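Side-chain contacts in 2-oxo-1,2-dihydroquinoline 8-monooxygenase, oxygenase component (Pseudomonas putida, PDB 1Z02), which hydroxylates 2-oxo-1,2-dihydroquinoline at carbon 8, as the oxygenase component of a Rieske-type monooxygenase system with a [2Fe-2S] cluster and a mononuclear iron: residues Y45-T50 against P435-E440; G60-G65 against G414-V419; A79-C84 against R153-P158; H108-D113 against G117-I122; T138-E143 against F149-E154. All blocks are in the same frame, centred on the assembly; numbering follows the deposited sequence.

Contact 1: residues Y45-T50 against P435-E440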
# COMPACT_ATOMS: atom_id res chain seq x y z
N TYR A 45 -7.03 -3.29 28.91
CA TYR A 45 -7.43 -4.01 27.70
C TYR A 45 -6.94 -5.45 27.79
O TYR A 45 -5.95 -5.72 28.47
CB TYR A 45 -6.79 -3.41 26.44
CG TYR A 45 -7.30 -2.06 26.02
CD1 TYR A 45 -6.64 -0.90 26.39
CD2 TYR A 45 -8.45 -1.94 25.23
CE1 TYR A 45 -7.10 0.35 25.99
CE2 TYR A 45 -8.92 -0.70 24.83
CZ TYR A 45 -8.24 0.45 25.21
OH TYR A 45 -8.70 1.69 24.83
N PRO A 46 -7.62 -6.38 27.12
CA PRO A 46 -7.19 -7.77 27.15
C PRO A 46 -5.99 -7.84 26.18
O PRO A 46 -6.05 -7.28 25.08
CB PRO A 46 -8.42 -8.52 26.64
CG PRO A 46 -9.04 -7.55 25.69
CD PRO A 46 -8.93 -6.25 26.44
N ALA A 47 -4.91 -8.48 26.60
CA ALA A 47 -3.72 -8.57 25.76
C ALA A 47 -3.58 -9.93 25.09
O ALA A 47 -3.35 -10.03 23.87
CB ALA A 47 -2.46 -8.27 26.58
N LEU A 48 -3.70 -10.99 25.89
CA LEU A 48 -3.55 -12.35 25.38
C LEU A 48 -4.27 -13.31 26.30
O LEU A 48 -4.53 -12.99 27.45
CB LEU A 48 -2.07 -12.75 25.35
CG LEU A 48 -1.09 -12.03 24.42
CD1 LEU A 48 0.34 -12.35 24.84
CD2 LEU A 48 -1.34 -12.44 22.99
N PHE A 49 -4.62 -14.49 25.78
CA PHE A 49 -5.23 -15.51 26.61
C PHE A 49 -4.04 -16.12 27.34
O PHE A 49 -2.92 -16.10 26.84
CB PHE A 49 -5.90 -16.60 25.75
CG PHE A 49 -7.24 -16.21 25.20
CD1 PHE A 49 -7.43 -16.08 23.82
CD2 PHE A 49 -8.32 -15.98 26.05
CE1 PHE A 49 -8.68 -15.74 23.30
CE2 PHE A 49 -9.58 -15.63 25.54
CZ PHE A 49 -9.75 -15.51 24.15
N THR A 50 -4.28 -16.65 28.52
CA THR A 50 -3.21 -17.26 29.29
C THR A 50 -2.47 -18.32 28.48
O THR A 50 -1.24 -18.42 28.56
CB THR A 50 -3.79 -17.88 30.59
OG1 THR A 50 -4.23 -16.83 31.46
CG2 THR A 50 -2.74 -18.72 31.30
N PRO A 435 -2.71 -7.39 7.53
CA PRO A 435 -2.35 -6.58 8.69
C PRO A 435 -2.66 -7.45 9.91
O PRO A 435 -3.64 -8.20 9.90
CB PRO A 435 -3.29 -5.39 8.57
CG PRO A 435 -3.39 -5.20 7.10
CD PRO A 435 -3.55 -6.62 6.60
N GLY A 436 -1.83 -7.37 10.95
CA GLY A 436 -2.07 -8.22 12.11
C GLY A 436 -1.98 -7.62 13.50
O GLY A 436 -2.12 -6.41 13.68
N TYR A 437 -1.75 -8.48 14.49
CA TYR A 437 -1.69 -8.06 15.88
C TYR A 437 -0.46 -8.62 16.61
O TYR A 437 0.33 -7.86 17.18
CB TYR A 437 -2.98 -8.52 16.57
CG TYR A 437 -3.02 -8.31 18.06
CD1 TYR A 437 -2.96 -7.03 18.62
CD2 TYR A 437 -3.14 -9.40 18.93
CE1 TYR A 437 -3.03 -6.85 20.00
CE2 TYR A 437 -3.21 -9.23 20.29
CZ TYR A 437 -3.15 -7.96 20.83
OH TYR A 437 -3.25 -7.80 22.19
N LYS A 438 -0.31 -9.94 16.59
CA LYS A 438 0.83 -10.58 17.25
C LYS A 438 2.09 -10.45 16.41
O LYS A 438 2.12 -10.82 15.24
CB LYS A 438 0.50 -12.06 17.51
CG LYS A 438 -0.69 -12.25 18.44
CD LYS A 438 -1.17 -13.70 18.53
CE LYS A 438 -0.28 -14.54 19.42
NZ LYS A 438 -0.88 -15.90 19.62
N VAL A 439 3.14 -9.90 17.02
CA VAL A 439 4.41 -9.72 16.31
C VAL A 439 5.03 -11.05 15.93
O VAL A 439 5.16 -11.96 16.77
CB VAL A 439 5.41 -8.92 17.18
CG1 VAL A 439 6.73 -8.76 16.44
CG2 VAL A 439 4.83 -7.56 17.51
N GLU A 440 5.41 -11.17 14.66
CA GLU A 440 6.01 -12.39 14.13
C GLU A 440 7.45 -12.47 14.63
O GLU A 440 8.18 -11.47 14.59
CB GLU A 440 6.00 -12.36 12.60
CG GLU A 440 5.96 -13.74 11.96
CD GLU A 440 6.08 -13.69 10.45
OE1 GLU A 440 5.84 -14.72 9.80
OE2 GLU A 440 6.42 -12.61 9.93
O HOH W 1 -6.00 -7.07 22.45
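Tyr437 reaches strand 43-49 chiefly through its hydroxyl, and its polar contacts are the centre of this meeting between the Rieske domain and the C-terminal tail. Tyr437 OH donates a hydrogen bond to Ala47 O at 2.8 Å. The bond lies in the carbonyl plane and uses a lone pair, with a C=O...OH angle of 122°, and the oxygen sits at the edge of the phenol ring. Having CG anti to the backbone nitrogen (chi1 173°) sends the ring out from the tail to the strand. A water completes the polar set, donating to Tyr437 OH (2.9 Å) and to Pro46 O (2.6 Å), so two successive strand carbonyls are tied to one hydroxyl.

The apolar part is slight. Leu48 CD2 lies 4.3 Å from Lys438 CE, brushing the aliphatic chain of a lysine whose ammonium is paired with Glu52. Ile61 of strand 58-63 packs against both Ala47 and Tyr437.

Ala47 and Leu48 both face Ile148 in a classic beta bulge, where the backbone of Ala47 departs from extended geometry (psi -49°). A phenylalanine in place of Tyr437 would probably leave Ala47 O without this donor and the water without its second anchor. Between these two segments the tie is thus made by directed polar bonds, direct and water-mediated, more than by hydrophobic area.

Contact 2: residues G60-G65 against G414-V419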
# COMPACT_ATOMS: atom_id res chain seq x y z
N GLY A 60 5.06 -10.19 21.53
CA GLY A 60 4.83 -8.78 21.28
C GLY A 60 3.47 -8.52 20.66
O GLY A 60 3.01 -9.31 19.82
N ILE A 61 2.83 -7.43 21.07
CA ILE A 61 1.52 -7.02 20.55
C ILE A 61 1.52 -5.50 20.38
O ILE A 61 2.55 -4.85 20.58
CB ILE A 61 0.37 -7.39 21.54
CG1 ILE A 61 0.59 -6.70 22.88
CG2 ILE A 61 0.31 -8.89 21.73
CD1 ILE A 61 -0.46 -7.05 23.93
N GLN A 62 0.38 -4.95 19.99
CA GLN A 62 0.26 -3.50 19.83
C GLN A 62 -1.16 -3.09 20.16
O GLN A 62 -2.12 -3.63 19.60
CB GLN A 62 0.61 -3.07 18.39
CG GLN A 62 0.82 -1.56 18.27
CD GLN A 62 1.20 -1.09 16.88
OE1 GLN A 62 1.67 0.03 16.71
NE2 GLN A 62 0.99 -1.93 15.87
N ILE A 63 -1.29 -2.14 21.09
CA ILE A 63 -2.58 -1.63 21.53
C ILE A 63 -2.53 -0.11 21.63
O ILE A 63 -1.60 0.46 22.19
CB ILE A 63 -2.97 -2.21 22.92
CG1 ILE A 63 -3.12 -3.74 22.83
CG2 ILE A 63 -4.28 -1.58 23.40
CD1 ILE A 63 -3.32 -4.41 24.17
N CYS A 64 -3.55 0.56 21.08
CA CYS A 64 -3.59 2.02 21.05
C CYS A 64 -2.32 2.59 20.43
O CYS A 64 -1.85 3.65 20.84
CB CYS A 64 -3.78 2.60 22.45
SG CYS A 64 -5.46 2.36 23.12
N GLY A 65 -1.78 1.88 19.44
CA GLY A 65 -0.57 2.32 18.77
C GLY A 65 0.71 2.06 19.56
O GLY A 65 1.82 2.27 19.05
N GLY A 414 7.53 6.51 15.11
CA GLY A 414 8.73 5.69 15.22
C GLY A 414 8.44 4.26 15.63
O GLY A 414 9.28 3.60 16.24
N VAL A 415 7.24 3.79 15.32
CA VAL A 415 6.81 2.43 15.63
C VAL A 415 6.00 1.90 14.44
O VAL A 415 5.68 2.64 13.51
CB VAL A 415 5.92 2.39 16.90
CG1 VAL A 415 6.71 2.87 18.11
CG2 VAL A 415 4.69 3.28 16.70
N ALA A 416 5.68 0.61 14.46
CA ALA A 416 4.90 0.02 13.38
C ALA A 416 3.55 0.72 13.32
O ALA A 416 2.98 1.03 14.35
CB ALA A 416 4.71 -1.48 13.62
N GLY A 417 3.05 0.97 12.11
CA GLY A 417 1.77 1.63 11.96
C GLY A 417 1.86 3.14 11.93
O GLY A 417 0.89 3.81 11.59
N ALA A 418 3.01 3.69 12.31
CA ALA A 418 3.20 5.14 12.30
C ALA A 418 3.11 5.62 10.85
O ALA A 418 2.60 6.71 10.57
CB ALA A 418 4.56 5.49 12.87
N VAL A 419 3.60 4.79 9.94
CA VAL A 419 3.56 5.07 8.50
C VAL A 419 2.88 3.85 7.89
O VAL A 419 3.29 2.72 8.14
CB VAL A 419 4.97 5.22 7.92
CG1 VAL A 419 4.89 5.46 6.44
CG2 VAL A 419 5.68 6.37 8.60
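Gln62 and Gly65, at the end of strand 58-63 and in the turn that follows, meet a type II beta turn running from Val415 to Ala418. Ala416 and Gly417 occupy its corners, and Ala418 N closes it with a bond to Val415 O. The positive phi of Gly417 (88°) explains the glycine: a beta carbon there would collide with the carbonyl oxygen of Ala416.

The close part is small and centres on that same carbonyl. Gln62 leaves the strand with CG anti to its nitrogen (chi1 -167°) and runs out fully extended, which brings the amide up to the turn. As modelled, Gln62 OE1 stands 2.9 Å from Ala416 O, but the amide is probably turned over, so its two ends are not securely assigned. Ile321 lies against the same glutamine.

Packing is much thinner around this point. Only about 110 Å² is buried in all, and the nearest alpha carbons, those of Gly65 and Gly417, are 7.2 Å apart. On its other side the loop meets the third subunit: Ala416 packs on Asn374, Ala418 on Asp378 and Val419 on Tyr377, and Gly414 N is hydrogen-bonded to Asp378, all of that subunit. The turn therefore lies between the Rieske domain of its own chain and a neighbouring subunit, with the side chain of Val415 about 13 Å from the [2Fe-2S] cluster. On the Gly65 side the touch is a single methyl group, Val415 CG2, 3.8 Å from Gly65 O.

Contact 3: residues A79-C84 against R153-P158. With FES (Fe2/s2 (inorganic) cluster), chain H.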
# COMPACT_ATOMS: atom_id res chain seq x y z
N ALA A 79 4.82 -6.76 31.49
CA ALA A 79 4.64 -6.08 30.21
C ALA A 79 5.48 -4.80 30.18
O ALA A 79 5.49 -4.04 31.15
CB ALA A 79 3.17 -5.75 30.00
N LEU A 80 6.19 -4.59 29.07
CA LEU A 80 7.04 -3.41 28.85
C LEU A 80 6.78 -2.92 27.43
O LEU A 80 6.11 -3.60 26.64
CB LEU A 80 8.53 -3.76 28.99
CG LEU A 80 9.12 -4.16 30.34
CD1 LEU A 80 8.57 -5.51 30.76
CD2 LEU A 80 10.64 -4.23 30.23
N LYS A 81 7.31 -1.75 27.10
CA LYS A 81 7.13 -1.23 25.75
C LYS A 81 8.06 -2.00 24.83
O LYS A 81 9.25 -2.11 25.11
CB LYS A 81 7.45 0.26 25.68
CG LYS A 81 7.17 0.85 24.31
CD LYS A 81 7.59 2.31 24.24
CE LYS A 81 6.70 3.21 25.10
NZ LYS A 81 7.09 4.64 24.95
N ASP A 82 7.51 -2.52 23.74
CA ASP A 82 8.27 -3.32 22.78
C ASP A 82 9.09 -2.40 21.88
O ASP A 82 8.88 -2.35 20.65
CB ASP A 82 7.31 -4.17 21.95
CG ASP A 82 8.01 -5.33 21.26
OD1 ASP A 82 7.36 -5.97 20.41
OD2 ASP A 82 9.20 -5.60 21.57
N GLN A 83 10.04 -1.68 22.47
CA GLN A 83 10.89 -0.75 21.73
C GLN A 83 12.18 -0.46 22.49
O GLN A 83 12.17 0.16 23.55
CB GLN A 83 10.16 0.58 21.50
CG GLN A 83 11.00 1.62 20.74
CD GLN A 83 10.41 3.02 20.83
OE1 GLN A 83 10.37 3.63 21.90
NE2 GLN A 83 9.93 3.53 19.69
N CYS A 84 13.30 -0.92 21.95
CA CYS A 84 14.59 -0.70 22.58
C CYS A 84 14.94 0.78 22.47
O CYS A 84 14.75 1.37 21.41
CB CYS A 84 15.67 -1.54 21.89
SG CYS A 84 17.29 -1.37 22.67
N ARG A 153 -0.96 2.60 29.04
CA ARG A 153 -0.91 3.99 29.46
C ARG A 153 0.16 4.82 28.76
O ARG A 153 1.06 4.28 28.12
CB ARG A 153 -0.65 4.04 30.97
CG ARG A 153 0.60 3.28 31.37
CD ARG A 153 1.04 3.56 32.79
NE ARG A 153 2.20 2.75 33.17
CZ ARG A 153 2.75 2.77 34.38
NH1 ARG A 153 3.80 2.01 34.64
NH2 ARG A 153 2.25 3.56 35.33
N GLU A 154 0.04 6.14 28.90
CA GLU A 154 1.02 7.05 28.32
C GLU A 154 2.26 6.93 29.20
O GLU A 154 2.17 6.55 30.37
CB GLU A 154 0.51 8.50 28.38
CG GLU A 154 -0.90 8.71 27.88
CD GLU A 154 -1.37 10.14 28.09
OE1 GLU A 154 -1.04 11.01 27.26
OE2 GLU A 154 -2.05 10.39 29.10
N ASP A 155 3.41 7.28 28.63
CA ASP A 155 4.68 7.19 29.35
C ASP A 155 4.70 7.88 30.70
O ASP A 155 5.36 7.43 31.64
CB ASP A 155 5.80 7.79 28.49
CG ASP A 155 6.09 6.96 27.25
OD1 ASP A 155 6.85 7.44 26.39
OD2 ASP A 155 5.58 5.83 27.13
N ASP A 156 3.96 8.99 30.82
CA ASP A 156 3.95 9.75 32.07
C ASP A 156 2.79 9.51 33.05
O ASP A 156 2.67 10.22 34.05
CB ASP A 156 4.04 11.25 31.75
CG ASP A 156 2.89 11.75 30.89
OD1 ASP A 156 2.88 12.96 30.56
OD2 ASP A 156 2.00 10.94 30.55
N PHE A 157 1.94 8.52 32.78
CA PHE A 157 0.83 8.23 33.68
C PHE A 157 1.40 7.58 34.95
O PHE A 157 1.97 6.49 34.90
CB PHE A 157 -0.17 7.30 33.00
CG PHE A 157 -1.50 7.21 33.70
CD1 PHE A 157 -2.51 8.14 33.43
CD2 PHE A 157 -1.74 6.22 34.64
CE1 PHE A 157 -3.74 8.07 34.09
CE2 PHE A 157 -2.97 6.15 35.31
CZ PHE A 157 -3.97 7.08 35.03
N PRO A 158 1.23 8.23 36.11
CA PRO A 158 1.73 7.74 37.41
C PRO A 158 1.24 6.37 37.84
O PRO A 158 0.05 6.06 37.71
CB PRO A 158 1.28 8.81 38.40
CG PRO A 158 1.05 10.01 37.58
CD PRO A 158 0.46 9.47 36.30
FE1 FES H . 20.94 -1.71 20.14
FE2 FES H . 18.61 -2.59 21.02
S1 FES H . 20.54 -2.79 21.99
S2 FES H . 18.95 -1.59 19.09
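Asp155 OD2 is gripped twice, by the ammonium of Lys81 across the contact and by the hydroxyl of Thr137. Lys81 NZ lies 2.9 Å from Asp155 OD2, which receives it on its syn lone pair, the one on the side of the other oxygen; a weak second bond runs from Lys81 NZ to Asp155 OD1 at 3.2 Å. The two side chains cross at about a right angle. Lys81 is extended as far as CD and then bends (chi3 -69°), which swings NZ across the end of the carboxylate. Asp155 offers that group from the type I turn Glu154-Phe157. A methionine at Lys81 would probably leave the carboxylate with no charged mate across the gap, and the turn less firmly tied to the strand.

The salt bridge is a surface one, yet three residues further on Cys84 SG binds the cluster iron FE2 at 2.4 Å, with Cys105 as the other protein ligand of that iron. Lys81 closes strand 76-81, beyond which the chain continues toward the cluster; strand 66-73 lies along one side of this strand and the 137-139 backbone along the other, where Lys81 bonds to Thr137.

Contact 4: residues H108-D113 against G117-I122. With FES (Fe2/s2 (inorganic) cluster), chain H.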
# COMPACT_ATOMS: atom_id res chain seq x y z
N HIS A 108 22.10 -5.20 20.34
CA HIS A 108 23.33 -4.90 21.07
C HIS A 108 23.27 -5.26 22.55
O HIS A 108 24.22 -5.00 23.29
CB HIS A 108 23.68 -3.42 20.94
CG HIS A 108 23.84 -2.95 19.53
ND1 HIS A 108 22.83 -2.35 18.82
CD2 HIS A 108 24.91 -3.01 18.70
CE1 HIS A 108 23.26 -2.06 17.60
NE2 HIS A 108 24.52 -2.45 17.51
N GLY A 109 22.16 -5.81 23.00
CA GLY A 109 22.07 -6.22 24.39
C GLY A 109 21.60 -5.25 25.45
O GLY A 109 21.85 -5.50 26.64
N PHE A 110 20.96 -4.15 25.06
CA PHE A 110 20.44 -3.22 26.05
C PHE A 110 19.51 -4.12 26.86
O PHE A 110 18.70 -4.85 26.30
CB PHE A 110 19.64 -2.10 25.38
CG PHE A 110 20.44 -0.84 25.14
CD1 PHE A 110 21.69 -0.88 24.52
CD2 PHE A 110 19.92 0.41 25.52
CE1 PHE A 110 22.42 0.30 24.29
CE2 PHE A 110 20.63 1.59 25.29
CZ PHE A 110 21.89 1.54 24.68
N THR A 111 19.66 -4.09 28.18
CA THR A 111 18.85 -4.96 29.03
C THR A 111 17.97 -4.20 30.01
O THR A 111 18.41 -3.25 30.66
CB THR A 111 19.77 -5.93 29.80
OG1 THR A 111 20.63 -6.61 28.88
CG2 THR A 111 18.95 -6.95 30.55
N PHE A 112 16.72 -4.63 30.11
CA PHE A 112 15.77 -3.94 30.98
C PHE A 112 15.17 -4.81 32.07
O PHE A 112 14.96 -6.02 31.89
CB PHE A 112 14.64 -3.33 30.13
CG PHE A 112 15.14 -2.57 28.94
CD1 PHE A 112 15.33 -3.21 27.72
CD2 PHE A 112 15.49 -1.23 29.05
CE1 PHE A 112 15.85 -2.53 26.63
CE2 PHE A 112 16.02 -0.54 27.97
CZ PHE A 112 16.20 -1.19 26.75
N ASP A 113 14.89 -4.19 33.21
CA ASP A 113 14.31 -4.87 34.35
C ASP A 113 12.81 -5.05 34.09
O ASP A 113 12.11 -4.09 33.80
CB ASP A 113 14.52 -4.05 35.61
CG ASP A 113 14.03 -4.77 36.84
OD1 ASP A 113 14.39 -5.90 37.06
OD2 ASP A 113 13.27 -4.23 37.61
N GLY A 117 11.43 -1.58 34.41
CA GLY A 117 11.73 -1.18 33.05
C GLY A 117 13.06 -0.48 32.92
O GLY A 117 13.49 -0.15 31.81
N LYS A 118 13.74 -0.25 34.04
CA LYS A 118 15.03 0.44 34.03
C LYS A 118 16.11 -0.28 33.23
O LYS A 118 16.16 -1.52 33.18
CB LYS A 118 15.55 0.63 35.46
CG LYS A 118 16.86 1.42 35.53
CD LYS A 118 17.39 1.55 36.95
CE LYS A 118 17.95 0.24 37.47
NZ LYS A 118 18.58 0.41 38.83
N LEU A 119 16.98 0.50 32.60
CA LEU A 119 18.10 -0.03 31.83
C LEU A 119 19.11 -0.48 32.88
O LEU A 119 19.79 0.34 33.49
CB LEU A 119 18.72 1.07 30.95
CG LEU A 119 19.95 0.68 30.12
CD1 LEU A 119 19.60 -0.47 29.20
CD2 LEU A 119 20.45 1.88 29.32
N VAL A 120 19.18 -1.79 33.11
CA VAL A 120 20.09 -2.31 34.13
C VAL A 120 21.50 -2.60 33.66
O VAL A 120 22.42 -2.71 34.47
CB VAL A 120 19.51 -3.58 34.78
CG1 VAL A 120 18.16 -3.27 35.42
CG2 VAL A 120 19.36 -4.68 33.75
N THR A 121 21.69 -2.71 32.35
CA THR A 121 23.01 -2.97 31.80
C THR A 121 22.93 -3.07 30.29
O THR A 121 21.84 -3.04 29.73
CB THR A 121 23.59 -4.30 32.35
OG1 THR A 121 24.98 -4.41 32.00
CG2 THR A 121 22.83 -5.48 31.79
N ILE A 122 24.08 -3.16 29.64
CA ILE A 122 24.17 -3.33 28.19
C ILE A 122 25.19 -4.45 27.99
O ILE A 122 26.37 -4.28 28.30
CB ILE A 122 24.68 -2.04 27.47
CG1 ILE A 122 23.72 -0.88 27.73
CG2 ILE A 122 24.76 -2.29 25.97
CD1 ILE A 122 24.26 0.45 27.29
FE1 FES H . 20.94 -1.71 20.14
FE2 FES H . 18.61 -2.59 21.02
S1 FES H . 20.54 -2.79 21.99
S2 FES H . 18.95 -1.59 19.09
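The Phe110 ring carries Ile122 on one face: Ile122 CD1 sits 3.9 Å from the ring centroid, 27° off its normal, in a CH-pi contact displaced toward the rim. Leu119 CD1 approaches the same ring obliquely, 3.8 Å from Phe110 CD2, and Phe110 also stacks with His86. Cluster sulfur S1 lies 3.4 Å from Phe110 CD1. At the edge of the Phe112 ring, Gly117 O comes within 3.6 Å of CD2, while the CD1 methyl of Leu119 reaches over to Phe112 CE2 and so bridges the two phenylalanines.

The His108 imidazole has S1 at its edge and binds the cluster iron FE1 through ND1 at 2.4 Å, a ligation shared with His86. Its other nitrogen, NE2, is hydrogen-bonded to Asp218 of the third subunit. Cys105 and His108 form the second of the two cluster-binding boxes of a Rieske domain, which continues directly into a hairpin.

Thr111 and Thr121 form a hydrogen-bonded antiparallel pair on the opposite face from the phenylalanines, their side chains side by side. With OG1 anti to its carbonyl carbon (chi1 -53°), Thr111 donates back to Gly109 O at 2.8 Å from above the carbonyl plane, bracing the link from histidine to strand. Between Thr111 and Phe112 the register slips by one residue in a beta bulge, where Thr111 O accepts from Val120 N.

Strand 110-113 is the middle member of a three-stranded sheet, flanked by 119-122 and by 102-104, whose Ser104 bonds the Thr111 hydroxyl; Leu280 of the third subunit packs against both threonines.

Contact 5: residues T138-E143 against F149-E154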
# COMPACT_ATOMS: atom_id res chain seq x y z
N THR A 138 6.66 0.69 31.63
CA THR A 138 6.11 -0.55 32.15
C THR A 138 4.60 -0.46 32.08
O THR A 138 4.03 0.62 32.21
CB THR A 138 6.48 -0.80 33.65
OG1 THR A 138 5.89 0.23 34.45
CG2 THR A 138 7.98 -0.81 33.85
N TYR A 139 3.94 -1.59 31.86
CA TYR A 139 2.48 -1.61 31.80
C TYR A 139 1.93 -2.59 32.82
O TYR A 139 2.25 -3.79 32.78
CB TYR A 139 2.02 -1.97 30.39
CG TYR A 139 2.56 -1.02 29.35
CD1 TYR A 139 3.71 -1.33 28.63
CD2 TYR A 139 1.97 0.23 29.15
CE1 TYR A 139 4.26 -0.41 27.74
CE2 TYR A 139 2.52 1.15 28.27
CZ TYR A 139 3.67 0.82 27.57
OH TYR A 139 4.21 1.73 26.70
N PRO A 140 1.10 -2.11 33.75
CA PRO A 140 0.53 -2.98 34.78
C PRO A 140 -0.22 -4.15 34.17
O PRO A 140 -0.97 -3.97 33.22
CB PRO A 140 -0.41 -2.05 35.54
CG PRO A 140 0.24 -0.72 35.41
CD PRO A 140 0.69 -0.71 33.96
N VAL A 141 -0.02 -5.34 34.72
CA VAL A 141 -0.68 -6.53 34.24
C VAL A 141 -1.57 -7.14 35.30
O VAL A 141 -1.22 -7.18 36.48
CB VAL A 141 0.33 -7.61 33.81
CG1 VAL A 141 -0.39 -8.89 33.43
CG2 VAL A 141 1.18 -7.11 32.65
N HIS A 142 -2.74 -7.60 34.87
CA HIS A 142 -3.67 -8.26 35.76
C HIS A 142 -4.22 -9.48 35.04
O HIS A 142 -5.09 -9.37 34.17
CB HIS A 142 -4.80 -7.31 36.15
CG HIS A 142 -5.73 -7.89 37.17
ND1 HIS A 142 -6.46 -7.12 38.04
CD2 HIS A 142 -6.05 -9.17 37.46
CE1 HIS A 142 -7.19 -7.90 38.82
NE2 HIS A 142 -6.96 -9.15 38.49
N GLU A 143 -3.70 -10.65 35.40
CA GLU A 143 -4.12 -11.91 34.80
C GLU A 143 -5.15 -12.59 35.70
O GLU A 143 -4.96 -12.68 36.91
CB GLU A 143 -2.91 -12.83 34.61
CG GLU A 143 -3.22 -14.14 33.90
CD GLU A 143 -1.98 -14.98 33.69
OE1 GLU A 143 -2.03 -15.94 32.90
OE2 GLU A 143 -0.96 -14.67 34.31
N PHE A 149 -4.88 -9.16 31.20
CA PHE A 149 -5.20 -7.76 30.91
C PHE A 149 -3.99 -6.88 31.16
O PHE A 149 -3.20 -7.12 32.07
CB PHE A 149 -6.36 -7.26 31.78
CG PHE A 149 -7.66 -7.98 31.54
CD1 PHE A 149 -7.97 -9.15 32.22
CD2 PHE A 149 -8.59 -7.47 30.63
CE1 PHE A 149 -9.18 -9.82 32.00
CE2 PHE A 149 -9.79 -8.12 30.40
CZ PHE A 149 -10.09 -9.30 31.08
N VAL A 150 -3.83 -5.85 30.32
CA VAL A 150 -2.72 -4.93 30.46
C VAL A 150 -3.27 -3.52 30.50
O VAL A 150 -4.23 -3.21 29.79
CB VAL A 150 -1.73 -5.04 29.27
CG1 VAL A 150 -0.60 -4.04 29.42
CG2 VAL A 150 -1.15 -6.44 29.19
N PHE A 151 -2.68 -2.68 31.34
CA PHE A 151 -3.11 -1.29 31.46
C PHE A 151 -2.23 -0.48 30.51
O PHE A 151 -1.09 -0.13 30.85
CB PHE A 151 -2.93 -0.78 32.89
CG PHE A 151 -3.49 0.59 33.13
CD1 PHE A 151 -4.87 0.80 33.14
CD2 PHE A 151 -2.65 1.68 33.30
CE1 PHE A 151 -5.39 2.08 33.32
CE2 PHE A 151 -3.17 2.97 33.48
CZ PHE A 151 -4.54 3.16 33.49
N VAL A 152 -2.76 -0.21 29.31
CA VAL A 152 -2.03 0.55 28.30
C VAL A 152 -2.10 2.03 28.65
O VAL A 152 -3.16 2.65 28.57
CB VAL A 152 -2.62 0.30 26.90
CG1 VAL A 152 -1.71 0.92 25.82
CG2 VAL A 152 -2.79 -1.19 26.67
N ARG A 153 -0.96 2.60 29.04
CA ARG A 153 -0.91 3.99 29.46
C ARG A 153 0.16 4.82 28.76
O ARG A 153 1.06 4.28 28.12
CB ARG A 153 -0.65 4.04 30.97
CG ARG A 153 0.60 3.28 31.37
CD ARG A 153 1.04 3.56 32.79
NE ARG A 153 2.20 2.75 33.17
CZ ARG A 153 2.75 2.77 34.38
NH1 ARG A 153 3.80 2.01 34.64
NH2 ARG A 153 2.25 3.56 35.33
N GLU A 154 0.04 6.14 28.90
CA GLU A 154 1.02 7.05 28.32
C GLU A 154 2.26 6.93 29.20
O GLU A 154 2.17 6.55 30.37
CB GLU A 154 0.51 8.50 28.38
CG GLU A 154 -0.90 8.71 27.88
CD GLU A 154 -1.37 10.14 28.09
OE1 GLU A 154 -1.04 11.01 27.26
OE2 GLU A 154 -2.05 10.39 29.10
O HOH W 2 3.18 4.40 26.66
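Arg153 grips Thr138 with two nitrogens, and its side chain can be followed outward. At CB it turns so that CG stands between the backbone nitrogen and the carbonyl carbon (chi1 55°), which folds the chain back toward Thr138. Arg153 CG then rests 4.0 Å from CD2 of the Tyr139 ring. The extended part delivers Arg153 NE to Thr138 O at 3.0 Å, nearly along the C=O axis. Arg153 NH1 reaches Thr138 O at 2.8 Å from well above the carbonyl plane, although the oxygen itself lies within the guanidinium plane. NH1 adds a weak bond to Thr138 OG1, and NH2 pairs with Asp159. Over one face of the guanidinium sits Pro140 CD, 3.7 Å above the plane.

The Arg153 carbonyl takes part too: water 2 donates to it and accepts from Tyr139 OH, while the Tyr139 ring turns its edge to Arg153 O and Phe151 O. Farther along, Val141 and Val150 form a non-hydrogen-bonded antiparallel pair, side chains on one face, and His142 and Phe149 a hydrogen-bonded one, with His142 N bonding Phe149 O at 2.9 Å. These residues make the hairpin of strands 141-144 and 147-152, which joins strand 43-49 in one sheet.

Two donors on one carbonyl, with Asp159 on the far nitrogen and proline over a face, fix the plane of the arginine. Its charge would probably polarise Thr138 C=O, and the arginine clasps the hairpin's open end.

Overall arrangement
Contacts 1, 2, 3 and 5 touch one another around the Rieske domain, and contacts 3 and 4 both reach the [2Fe-2S] cluster. Contacts 1 and 2 bring two stretches of the C-terminal part, either side of helix 423-430, to strands 43-49 and 58-63, and are joined by Val439 N to Gly60 O at 2.9 Å. Contacts 1 and 5 meet in one sheet, where Val150 N reaches Tyr45 O at 2.8 Å, and contact 5 shares Arg153 and Glu154 with contact 3, centres 9 Å apart. Contacts 3 and 4 supply ligands to different irons of the cluster and touch beside it, Cys84 SG to Phe110 CB 3.7 Å. Contacts 2 and 4, about 21 Å apart at their centres, both face the third subunit.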